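Local structure of acyl-CoA dehydrogenase (Thermus thermophilus, 2Z1Q) at residues A351-V356 with L406-M411; R277-S282 with G571-P576; Q180-A185 with R231-E236; A76-E81 with V91-V96. The protein probably catalyses the FAD-dependent dehydrogenation of acyl-CoA thioesters, forming the 2,3-double bond and passing the electrons to a separate acceptor. All blocks are in the same frame, centred on the assembly; numbering follows the deposited sequence.

Contact 1: residues A351-V356 with L406-M411; sequences ASIIKV and LLIPGM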
# COMPACT_ATOMS: atom_id res chain seq x y z
N ALA B 351 -15.31 12.44 -13.65
CA ALA B 351 -13.87 12.70 -13.59
C ALA B 351 -13.35 12.30 -12.21
O ALA B 351 -12.32 11.65 -12.10
CB ALA B 351 -13.58 14.16 -13.86
N SER B 352 -14.08 12.69 -11.17
CA SER B 352 -13.67 12.34 -9.81
C SER B 352 -13.67 10.84 -9.56
O SER B 352 -12.76 10.32 -8.92
CB SER B 352 -14.56 13.04 -8.79
OG SER B 352 -14.30 14.43 -8.74
N ILE B 353 -14.69 10.14 -10.07
CA ILE B 353 -14.79 8.69 -9.90
C ILE B 353 -13.60 7.93 -10.50
O ILE B 353 -13.03 7.05 -9.86
CB ILE B 353 -16.09 8.10 -10.51
CG1 ILE B 353 -17.31 8.53 -9.69
CG2 ILE B 353 -16.01 6.58 -10.54
CD1 ILE B 353 -18.64 8.13 -10.33
N ILE B 354 -13.24 8.25 -11.74
CA ILE B 354 -12.12 7.57 -12.37
C ILE B 354 -10.79 8.01 -11.77
O ILE B 354 -9.80 7.29 -11.85
CB ILE B 354 -12.10 7.79 -13.91
CG1 ILE B 354 -12.07 9.28 -14.22
CG2 ILE B 354 -13.31 7.13 -14.57
CD1 ILE B 354 -12.14 9.59 -15.69
N LYS B 355 -10.76 9.19 -11.14
CA LYS B 355 -9.54 9.68 -10.50
C LYS B 355 -9.25 8.82 -9.26
O LYS B 355 -8.12 8.37 -9.04
CB LYS B 355 -9.70 11.17 -10.13
CG LYS B 355 -8.92 11.64 -8.90
CD LYS B 355 -7.44 11.59 -9.12
CE LYS B 355 -6.67 11.12 -7.88
NZ LYS B 355 -6.78 12.00 -6.68
N VAL B 356 -10.28 8.55 -8.47
CA VAL B 356 -10.17 7.73 -7.28
C VAL B 356 -9.97 6.27 -7.66
O VAL B 356 -9.12 5.59 -7.08
CB VAL B 356 -11.45 7.82 -6.42
CG1 VAL B 356 -11.29 6.97 -5.16
CG2 VAL B 356 -11.73 9.26 -6.07
N LEU B 406 -15.85 13.09 -1.16
CA LEU B 406 -16.89 13.99 -0.65
C LEU B 406 -17.64 14.68 -1.79
O LEU B 406 -18.81 15.05 -1.63
CB LEU B 406 -16.28 15.04 0.28
CG LEU B 406 -16.22 14.72 1.77
CD1 LEU B 406 -15.83 13.27 1.98
CD2 LEU B 406 -15.23 15.65 2.45
N LEU B 407 -16.97 14.83 -2.93
CA LEU B 407 -17.56 15.49 -4.09
C LEU B 407 -18.50 14.60 -4.90
O LEU B 407 -19.53 15.07 -5.39
CB LEU B 407 -16.46 16.03 -5.01
CG LEU B 407 -15.82 17.39 -4.73
CD1 LEU B 407 -15.37 17.49 -3.28
CD2 LEU B 407 -14.63 17.59 -5.67
N ILE B 408 -18.15 13.33 -5.05
CA ILE B 408 -18.96 12.40 -5.83
C ILE B 408 -20.44 12.37 -5.40
O ILE B 408 -21.33 12.53 -6.24
CB ILE B 408 -18.34 10.98 -5.78
CG1 ILE B 408 -16.96 11.02 -6.45
CG2 ILE B 408 -19.25 9.98 -6.46
CD1 ILE B 408 -16.11 9.78 -6.23
N PRO B 409 -20.71 12.18 -4.10
CA PRO B 409 -22.10 12.14 -3.63
C PRO B 409 -22.83 13.47 -3.84
O PRO B 409 -24.05 13.54 -3.67
CB PRO B 409 -21.94 11.80 -2.15
CG PRO B 409 -20.69 10.97 -2.13
CD PRO B 409 -19.79 11.78 -3.03
N GLY B 410 -22.08 14.50 -4.20
CA GLY B 410 -22.64 15.82 -4.43
C GLY B 410 -24.00 15.85 -5.11
O GLY B 410 -24.99 16.27 -4.50
N MET B 411 -24.06 15.40 -6.35
CA MET B 411 -25.32 15.40 -7.08
C MET B 411 -26.43 14.60 -6.40
O MET B 411 -27.60 15.00 -6.43
CB MET B 411 -25.11 14.88 -8.51
CG MET B 411 -23.83 14.09 -8.71
SD MET B 411 -23.83 12.46 -7.96
CE MET B 411 -23.88 11.44 -9.44

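Contact 2: residues R277-S282 with G571-P576; sequences RALELS and GGYPIP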
# COMPACT_ATOMS: atom_id res chain seq x y z
N ARG B 277 1.80 -1.31 -17.01
CA ARG B 277 3.24 -1.52 -17.00
C ARG B 277 3.64 -2.42 -15.84
O ARG B 277 4.43 -3.34 -16.00
CB ARG B 277 3.99 -0.20 -16.88
CG ARG B 277 3.50 0.85 -17.83
CD ARG B 277 3.59 0.34 -19.26
NE ARG B 277 2.51 0.88 -20.07
CZ ARG B 277 2.37 2.17 -20.37
NH1 ARG B 277 3.24 3.06 -19.93
NH2 ARG B 277 1.33 2.56 -21.10
N ALA B 278 3.10 -2.12 -14.65
CA ALA B 278 3.42 -2.91 -13.47
C ALA B 278 2.98 -4.35 -13.71
O ALA B 278 3.62 -5.29 -13.22
CB ALA B 278 2.72 -2.33 -12.24
N LEU B 279 1.88 -4.52 -14.45
CA LEU B 279 1.37 -5.86 -14.74
C LEU B 279 2.32 -6.58 -15.69
O LEU B 279 2.61 -7.76 -15.50
CB LEU B 279 -0.03 -5.78 -15.36
CG LEU B 279 -1.03 -6.92 -15.06
CD1 LEU B 279 -2.21 -6.82 -16.02
CD2 LEU B 279 -0.38 -8.27 -15.22
N GLU B 280 2.82 -5.88 -16.72
CA GLU B 280 3.76 -6.49 -17.67
C GLU B 280 4.96 -6.99 -16.89
O GLU B 280 5.41 -8.13 -17.07
CB GLU B 280 4.23 -5.46 -18.71
CG GLU B 280 3.11 -4.83 -19.51
CD GLU B 280 3.60 -3.80 -20.52
OE1 GLU B 280 2.76 -3.20 -21.22
OE2 GLU B 280 4.84 -3.59 -20.61
N LEU B 281 5.49 -6.14 -16.01
CA LEU B 281 6.64 -6.50 -15.19
C LEU B 281 6.32 -7.72 -14.33
O LEU B 281 7.13 -8.65 -14.25
CB LEU B 281 7.07 -5.34 -14.28
CG LEU B 281 7.69 -4.08 -14.91
CD1 LEU B 281 7.96 -3.05 -13.82
CD2 LEU B 281 8.97 -4.43 -15.63
N SER B 282 5.15 -7.72 -13.70
CA SER B 282 4.75 -8.82 -12.83
C SER B 282 4.56 -10.13 -13.62
O SER B 282 5.03 -11.19 -13.20
CB SER B 282 3.44 -8.49 -12.11
OG SER B 282 3.58 -7.35 -11.29
N GLY B 571 1.72 -11.95 -21.46
CA GLY B 571 2.85 -11.29 -20.84
C GLY B 571 2.46 -9.95 -20.25
O GLY B 571 3.27 -9.02 -20.19
N GLY B 572 1.21 -9.83 -19.81
CA GLY B 572 0.77 -8.57 -19.24
C GLY B 572 -0.71 -8.40 -19.41
O GLY B 572 -1.46 -9.38 -19.29
N TYR B 573 -1.16 -7.19 -19.68
CA TYR B 573 -2.59 -6.94 -19.86
C TYR B 573 -3.07 -7.80 -21.04
O TYR B 573 -2.70 -7.56 -22.19
CB TYR B 573 -2.82 -5.45 -20.13
CG TYR B 573 -4.27 -5.02 -20.08
CD1 TYR B 573 -4.85 -4.32 -21.14
CD2 TYR B 573 -5.06 -5.31 -18.97
CE1 TYR B 573 -6.19 -3.91 -21.09
CE2 TYR B 573 -6.40 -4.90 -18.91
CZ TYR B 573 -6.95 -4.20 -19.97
OH TYR B 573 -8.26 -3.78 -19.87
N PRO B 574 -3.92 -8.82 -20.77
CA PRO B 574 -4.44 -9.71 -21.82
C PRO B 574 -5.26 -9.08 -22.94
O PRO B 574 -5.23 -9.57 -24.08
CB PRO B 574 -5.22 -10.75 -21.02
CG PRO B 574 -5.73 -9.97 -19.86
CD PRO B 574 -4.53 -9.13 -19.47
N ILE B 575 -6.00 -8.02 -22.64
CA ILE B 575 -6.82 -7.37 -23.66
C ILE B 575 -5.94 -6.79 -24.77
O ILE B 575 -5.10 -5.92 -24.51
CB ILE B 575 -7.68 -6.25 -23.08
CG1 ILE B 575 -8.74 -6.83 -22.15
CG2 ILE B 575 -8.35 -5.47 -24.20
CD1 ILE B 575 -8.18 -7.45 -20.90
N PRO B 576 -6.14 -7.24 -26.02
CA PRO B 576 -5.40 -6.80 -27.20
C PRO B 576 -5.29 -5.28 -27.38
O PRO B 576 -6.23 -4.55 -27.05
CB PRO B 576 -6.17 -7.44 -28.34
CG PRO B 576 -6.68 -8.70 -27.73
CD PRO B 576 -7.18 -8.21 -26.40

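Contact 3: residues Q180-A185 with R231-E236; sequences QWISNA and RQVILE. With FAD (flavin-adenine dinucleotide), chain D.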
# COMPACT_ATOMS: atom_id res chain seq x y z
N GLN B 180 3.99 26.42 -2.34
CA GLN B 180 4.58 25.14 -2.01
C GLN B 180 4.40 24.00 -3.02
O GLN B 180 3.31 23.82 -3.58
CB GLN B 180 4.02 24.68 -0.66
CG GLN B 180 4.78 23.53 -0.03
CD GLN B 180 6.03 24.00 0.69
OE1 GLN B 180 6.05 24.13 1.91
NE2 GLN B 180 7.08 24.27 -0.07
N TRP B 181 5.47 23.23 -3.22
CA TRP B 181 5.46 22.08 -4.13
C TRP B 181 5.14 22.43 -5.59
O TRP B 181 4.16 21.92 -6.12
CB TRP B 181 4.41 21.04 -3.67
CG TRP B 181 4.58 20.38 -2.32
CD1 TRP B 181 3.75 20.51 -1.23
CD2 TRP B 181 5.58 19.43 -1.94
NE1 TRP B 181 4.18 19.71 -0.20
CE2 TRP B 181 5.30 19.03 -0.61
CE3 TRP B 181 6.69 18.87 -2.59
CZ2 TRP B 181 6.09 18.11 0.08
CZ3 TRP B 181 7.48 17.95 -1.90
CH2 TRP B 181 7.17 17.58 -0.58
N ILE B 182 5.93 23.26 -6.25
CA ILE B 182 5.62 23.62 -7.64
C ILE B 182 6.33 22.72 -8.65
O ILE B 182 7.54 22.79 -8.80
CB ILE B 182 6.00 25.09 -7.92
CG1 ILE B 182 5.01 26.01 -7.23
CG2 ILE B 182 5.97 25.39 -9.41
CD1 ILE B 182 5.09 25.97 -5.76
N SER B 183 5.57 21.88 -9.35
CA SER B 183 6.17 21.01 -10.37
C SER B 183 6.71 21.87 -11.51
O SER B 183 6.09 22.87 -11.89
CB SER B 183 5.12 20.03 -10.94
OG SER B 183 4.47 19.29 -9.93
N ASN B 184 7.86 21.48 -12.05
CA ASN B 184 8.51 22.18 -13.16
C ASN B 184 9.19 23.50 -12.77
O ASN B 184 9.80 24.17 -13.60
CB ASN B 184 7.49 22.46 -14.29
CG ASN B 184 7.00 21.18 -15.01
OD1 ASN B 184 6.02 21.23 -15.74
ND2 ASN B 184 7.69 20.07 -14.81
N ALA B 185 9.09 23.86 -11.49
CA ALA B 185 9.66 25.11 -10.99
C ALA B 185 11.14 25.27 -11.28
O ALA B 185 11.64 26.39 -11.37
CB ALA B 185 9.41 25.22 -9.49
N ARG B 231 9.85 22.41 -6.63
CA ARG B 231 10.51 23.37 -5.77
C ARG B 231 9.51 24.31 -5.16
O ARG B 231 8.35 24.39 -5.58
CB ARG B 231 11.54 24.20 -6.56
CG ARG B 231 12.80 23.47 -7.02
CD ARG B 231 13.48 24.25 -8.15
NE ARG B 231 14.78 23.69 -8.54
CZ ARG B 231 15.95 24.08 -8.04
NH1 ARG B 231 16.00 25.03 -7.12
NH2 ARG B 231 17.07 23.51 -8.47
N GLN B 232 9.95 25.04 -4.15
CA GLN B 232 9.10 26.01 -3.50
C GLN B 232 9.35 27.31 -4.26
O GLN B 232 10.49 27.63 -4.60
CB GLN B 232 9.54 26.15 -2.05
CG GLN B 232 8.62 26.95 -1.20
CD GLN B 232 9.13 27.05 0.21
OE1 GLN B 232 10.16 27.67 0.46
NE2 GLN B 232 8.41 26.45 1.15
N VAL B 233 8.28 28.04 -4.57
CA VAL B 233 8.43 29.31 -5.28
C VAL B 233 8.17 30.45 -4.31
O VAL B 233 7.10 30.53 -3.70
CB VAL B 233 7.46 29.41 -6.49
CG1 VAL B 233 7.59 30.78 -7.14
CG2 VAL B 233 7.78 28.32 -7.50
N ILE B 234 9.15 31.34 -4.15
CA ILE B 234 9.02 32.47 -3.24
C ILE B 234 8.79 33.78 -4.00
O ILE B 234 9.39 34.00 -5.05
CB ILE B 234 10.30 32.61 -2.37
CG1 ILE B 234 10.46 31.38 -1.47
CG2 ILE B 234 10.24 33.90 -1.56
CD1 ILE B 234 11.78 31.32 -0.73
N LEU B 235 7.92 34.64 -3.48
CA LEU B 235 7.68 35.93 -4.13
C LEU B 235 7.94 37.08 -3.18
O LEU B 235 7.19 37.29 -2.23
CB LEU B 235 6.24 36.04 -4.64
CG LEU B 235 5.78 35.10 -5.74
CD1 LEU B 235 5.31 33.77 -5.14
CD2 LEU B 235 4.65 35.78 -6.48
N GLU B 236 9.01 37.81 -3.44
CA GLU B 236 9.38 38.96 -2.61
C GLU B 236 9.25 40.21 -3.47
O GLU B 236 10.11 40.48 -4.31
CB GLU B 236 10.82 38.82 -2.11
CG GLU B 236 11.07 37.58 -1.25
CD GLU B 236 12.54 37.37 -0.91
OE1 GLU B 236 12.87 36.30 -0.36
OE2 GLU B 236 13.37 38.27 -1.18
PA FAD D . -2.87 18.04 4.03
O1A FAD D . -1.77 17.36 3.40
O2A FAD D . -2.90 19.62 4.29
O5B FAD D . -4.26 17.33 3.96
C5B FAD D . -4.30 16.28 4.93
C4B FAD D . -5.75 15.87 4.78
O4B FAD D . -6.55 16.21 3.72
C3B FAD D . -6.27 14.49 5.39
O3B FAD D . -6.47 14.60 6.80
C2B FAD D . -7.59 14.49 4.50
O2B FAD D . -8.71 13.78 5.05
C1B FAD D . -7.62 15.99 4.56
N9A FAD D . -8.78 16.78 4.29
C8A FAD D . -8.68 18.02 3.73
N7A FAD D . -9.84 18.56 3.63
C5A FAD D . -10.77 17.70 4.08
C6A FAD D . -12.19 17.74 4.22
N6A FAD D . -12.88 18.86 3.81
N1A FAD D . -12.81 16.65 4.74
C2A FAD D . -12.14 15.58 5.16
N3A FAD D . -10.83 15.53 5.05
C4A FAD D . -10.09 16.53 4.54
N1 FAD D . 0.60 22.23 -6.24
C2 FAD D . 0.43 23.13 -7.23
O2 FAD D . -0.26 24.11 -7.01
N3 FAD D . 1.02 23.00 -8.45
C4 FAD D . 1.83 21.93 -8.77
O4 FAD D . 2.35 21.83 -9.85
C4X FAD D . 2.07 20.91 -7.71
N5 FAD D . 2.87 19.85 -7.90
C5X FAD D . 3.10 18.96 -6.91
C6 FAD D . 4.01 17.86 -7.09
C7 FAD D . 4.27 16.98 -6.03
C7M FAD D . 5.25 15.84 -6.23
C8 FAD D . 3.62 17.15 -4.77
C8M FAD D . 3.88 16.23 -3.60
C9 FAD D . 2.74 18.19 -4.58
C9A FAD D . 2.46 19.12 -5.63
N10 FAD D . 1.59 20.21 -5.41
C10 FAD D . 1.37 21.14 -6.40
C1' FAD D . 1.01 20.29 -4.09
C2' FAD D . -0.44 19.78 -3.98
O2' FAD D . -1.32 20.60 -4.74
C3' FAD D . -0.67 19.87 -2.51
O3' FAD D . 0.28 18.97 -1.87
C4' FAD D . -2.03 19.45 -2.04
O4' FAD D . -3.09 20.26 -2.56
C5' FAD D . -1.86 19.56 -0.57
O5' FAD D . -2.93 19.18 0.15
P FAD D . -2.23 19.15 1.60
O1P FAD D . -1.01 18.31 1.49
O2P FAD D . -1.80 20.65 2.06
O3P FAD D . -3.37 18.46 2.54

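Contact 4: residues A76-E81 with V91-V96; sequences AIDVPE and VISTVV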
# COMPACT_ATOMS: atom_id res chain seq x y z
N ALA B 76 0.64 20.22 -27.99
CA ALA B 76 -0.37 21.05 -28.65
C ALA B 76 -1.74 20.38 -28.81
O ALA B 76 -2.66 20.99 -29.35
CB ALA B 76 0.16 21.50 -30.01
N ILE B 77 -1.87 19.15 -28.33
CA ILE B 77 -3.14 18.41 -28.42
C ILE B 77 -4.35 19.17 -27.87
O ILE B 77 -5.39 19.24 -28.52
CB ILE B 77 -3.02 17.06 -27.67
CG1 ILE B 77 -1.94 16.21 -28.32
CG2 ILE B 77 -4.35 16.32 -27.68
CD1 ILE B 77 -1.61 14.98 -27.53
N ASP B 78 -4.22 19.73 -26.67
CA ASP B 78 -5.33 20.47 -26.05
C ASP B 78 -5.26 21.98 -26.27
O ASP B 78 -5.94 22.74 -25.58
CB ASP B 78 -5.39 20.17 -24.56
CG ASP B 78 -5.92 18.77 -24.26
OD1 ASP B 78 -5.46 18.17 -23.27
OD2 ASP B 78 -6.79 18.29 -25.02
N VAL B 79 -4.44 22.41 -27.22
CA VAL B 79 -4.30 23.83 -27.51
C VAL B 79 -5.04 24.25 -28.78
O VAL B 79 -4.98 23.56 -29.80
CB VAL B 79 -2.81 24.22 -27.65
CG1 VAL B 79 -2.69 25.72 -27.94
CG2 VAL B 79 -2.04 23.85 -26.39
N PRO B 80 -5.73 25.40 -28.73
CA PRO B 80 -6.47 25.89 -29.90
C PRO B 80 -5.59 26.02 -31.14
O PRO B 80 -4.38 26.27 -31.05
CB PRO B 80 -7.00 27.24 -29.41
CG PRO B 80 -7.23 26.98 -27.94
CD PRO B 80 -5.99 26.23 -27.55
N GLU B 81 -6.20 25.82 -32.30
CA GLU B 81 -5.48 25.89 -33.57
C GLU B 81 -4.91 27.26 -33.90
O GLU B 81 -3.79 27.37 -34.42
CB GLU B 81 -6.40 25.43 -34.70
CG GLU B 81 -6.83 23.99 -34.54
CD GLU B 81 -7.80 23.54 -35.61
OE1 GLU B 81 -8.99 23.92 -35.54
OE2 GLU B 81 -7.37 22.82 -36.53
N VAL B 91 -10.15 12.60 -26.01
CA VAL B 91 -9.72 11.21 -26.02
C VAL B 91 -8.23 11.09 -26.34
O VAL B 91 -7.53 10.29 -25.73
CB VAL B 91 -10.51 10.37 -27.03
CG1 VAL B 91 -10.39 10.95 -28.44
CG2 VAL B 91 -10.00 8.94 -27.00
N ILE B 92 -7.75 11.89 -27.29
CA ILE B 92 -6.34 11.88 -27.71
C ILE B 92 -5.38 12.29 -26.57
O ILE B 92 -4.42 11.58 -26.28
CB ILE B 92 -6.11 12.81 -28.93
CG1 ILE B 92 -6.87 12.27 -30.15
CG2 ILE B 92 -4.63 12.91 -29.24
CD1 ILE B 92 -6.68 13.10 -31.39
N SER B 93 -5.65 13.42 -25.94
CA SER B 93 -4.79 13.86 -24.84
C SER B 93 -4.87 12.85 -23.69
O SER B 93 -3.92 12.72 -22.91
CB SER B 93 -5.20 15.25 -24.36
OG SER B 93 -6.60 15.34 -24.14
N THR B 94 -5.98 12.12 -23.60
CA THR B 94 -6.14 11.13 -22.55
C THR B 94 -5.31 9.87 -22.80
O THR B 94 -4.70 9.34 -21.88
CB THR B 94 -7.63 10.73 -22.36
OG1 THR B 94 -8.39 11.89 -22.01
CG2 THR B 94 -7.77 9.70 -21.26
N VAL B 95 -5.28 9.41 -24.05
CA VAL B 95 -4.50 8.22 -24.37
C VAL B 95 -3.01 8.55 -24.24
O VAL B 95 -2.20 7.70 -23.87
CB VAL B 95 -4.81 7.68 -25.81
CG1 VAL B 95 -6.31 7.44 -25.98
CG2 VAL B 95 -4.29 8.64 -26.86
N VAL B 96 -2.64 9.79 -24.54
CA VAL B 96 -1.25 10.23 -24.44
C VAL B 96 -0.83 10.16 -22.97
O VAL B 96 0.28 9.74 -22.65
CB VAL B 96 -1.07 11.67 -24.99
CG1 VAL B 96 0.30 12.22 -24.61
CG2 VAL B 96 -1.22 11.67 -26.51
O HOH W 1 -7.53 16.62 -22.11

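Contact 1: residues A351-V356 with L406-M411
This is a buried apolar contact between the flank of a long helix and a tight turn, in the all-helical C-terminal domain. Helix 348-372 supplies 351-356, and 406-411, some fifty residues on, runs from helix 401-407 into the turn. Ile-408 carries nearly all of it. Its CG1 stands anti to the carbonyl carbon and chi2 is 168°, so the extended branch reaches the helix surface and ends over Ile-353. The two isoleucines cross at about a right angle, with Ile-408 CD1 lying 3.9 Å from Ile-353 CG1. Higher on the same branch, Ile-408 CG1 comes within 3.9 Å of Ser-352 CB, and the tip rests loosely against Val-356 CG2 at 4.4 Å from CD1. No hydrogen bond crosses between the segments. The hydroxyl of Ser-352 belongs to another partner, since OG is hydrogen-bonded to Asn-404 just ahead of 406-411, and so it ties the helix to the approach of the turn. A type I beta turn from Leu-407 to Gly-410 presents Ile-408, and it is closed by Gly-410 N donating to Leu-407 O over 2.9 Å. Helix 476-502 packs on Ile-408 and Val-356 as well. Leu-406, next to the turn, touches FAD and packs on Leu-301 of the second subunit, so this packing borders the cofactor pocket of the acyl-CoA dehydrogenase helical bundle.

Contact 2: residues R277-S282 with G571-P576
Leu-279 overlaps the Gly-572 to Tyr-573 peptide, its CD1 lying 3.8 Å from Tyr-573 N and 4.0 Å from Gly-572 C. The branch that does this also meets the tyrosine ring at its edge, near the ring plane, where Leu-279 CD1 is 4.4 Å from Tyr-573 CD2. Beside this side-chain contact the two backbones themselves come together: Gly-572 CA is 4.0 Å from Glu-280 CA. Gly-572, with phi 153° and psi -142°, adopts angles at which a CB would press on the preceding carbonyl O, and it passes close beside Glu-280 CG. Gly-571 precedes it with positive phi, 70°, as the first residue to leave helical geometry after helix 556-570, and its carbonyl O sits 3.6 Å from Glu-280 CA. The contact is therefore van der Waals in character; no hydrogen bond joins the segments. The tyrosine ring swings away from the helix, with CG anti to the backbone N, so that Ile-575 CD1 lies over one of its faces, offset toward the rim, while OH is hydrogen-bonded to Glu-317. Val-567 of helix 556-570 touches Leu-279 and Pro-574. The chain thus touches helix 252-288 at Gly-571 to Tyr-573, just after helix 556-570, and then leaves it, while helix 300-331, through Ile-313, covers both Leu-279 and Tyr-573.

Contact 3: residues Q180-A185 with R231-E236
Ser-183 grips the flavin twice in the middle beta domain characteristic of acyl-CoA dehydrogenases. Its OG, anti to the carbonyl carbon, donates to FAD N5 over 2.6 Å, and its backbone N donates to FAD O4 at an N-H...O angle of 153°. Two donors on this edge would be expected to make the flavin more electron-poor, and N5 is the atom that takes up hydride in this family. Trp-181 meets the cofactor differently: its CB lies 3.4 Å from FAD N10, and its indole carries FAD C8M over one face, offset toward the rim. Tyr-376 of the second subunit meets that indole at the subunit interface, its ring inclined at about 60°, and Arg-289 and Gly-375 of the second subunit hydrogen-bond the FAD. The positive phi and psi of Trp-181 turn the chain a corner there, giving Trp-181 and Ser-183 their separate positions against the flavin.

Behind this shell, strand 230-235 pairs with the strand that carries them. Ile-182 and Arg-231 form an antiparallel hydrogen-bonded pair, with Ile-182 N donating to Arg-231 O over 2.8 Å and Arg-231 N to Ile-182 O over 3.2 Å. Val-233 CG2 lies 3.6 Å from Ile-182 CG1, the side chains crossing at about a right angle, and Ala-185 CB rests on Arg-231 CB. Arg-231 NE forms a salt bridge with Glu-219. A type II turn from Ile-182 to Ala-185 completes the setting: Ile-182 O accepts both Arg-231 N and, over 3.3 Å, Ala-185 N.

Contact 4: residues A76-E81 with V91-V96
Both branches of Ile-77 are set by chi1 of -62°, which puts CG1 anti to the carbonyl carbon and CG2 anti to the backbone N, while Ser-93 holds its OG in the crowded position between N and carbonyl carbon, chi1 49°. With chi2 of Ile-77 near 171° the CG1 branch is extended, and its CD1 meets Val-96 CG2 tip to tip at 3.5 Å, tighter than an ordinary carbon contact. The other branch comes down on the preceding turn of the helix: Ile-77 CG2 is 3.6 Å from Ser-93 CB and 3.8 Å from Ile-92 CG2. One isoleucine thus spans Ile-92, Ser-93 and Val-96 on a single flank of helix 90-99. It projects from a type I turn, Ala-76 to Val-79, in the loop that links helices 62-71 and 90-99 of the N-terminal helical domain, and its backbone is hydrogen-bonded to Leu-88. Beside this apolar patch Asp-78 brings its carboxylate to the serine, with OD2 3.1 Å from Ser-93 OG. A water spans the same two residues, donating to Asp-78 OD1 over 2.8 Å and lying 2.6 Å from Ser-93 OG. That hydroxyl is also hydrogen-bonded to Lys-90 O, one turn back, a bond compatible with that chi1. Asp-78 OD2 in turn forms a salt bridge with Lys-90 NZ, at the first residue of the helix.

In the fold
Along the chain contact 4 comes first, in the N-terminal helical domain, then contact 3 in the middle beta domain; contact 2 opens next, and contact 1 falls within its span of 288 intervening residues. None of the four touches another. The closest approaches, about 7 Å between nearest atoms, are of contact 4 to contacts 1 and 2, whereas the centres of contacts 2 and 3 lie 37 Å apart. Helix 300-331 packs against parts of contacts 1, 2 and 4, linking the N-terminal and C-terminal helical layers. Contact 3 alone is built on strands, and its Ser-183 binds the flavin; contact 1 borders a cofactor pocket that both subunits complete.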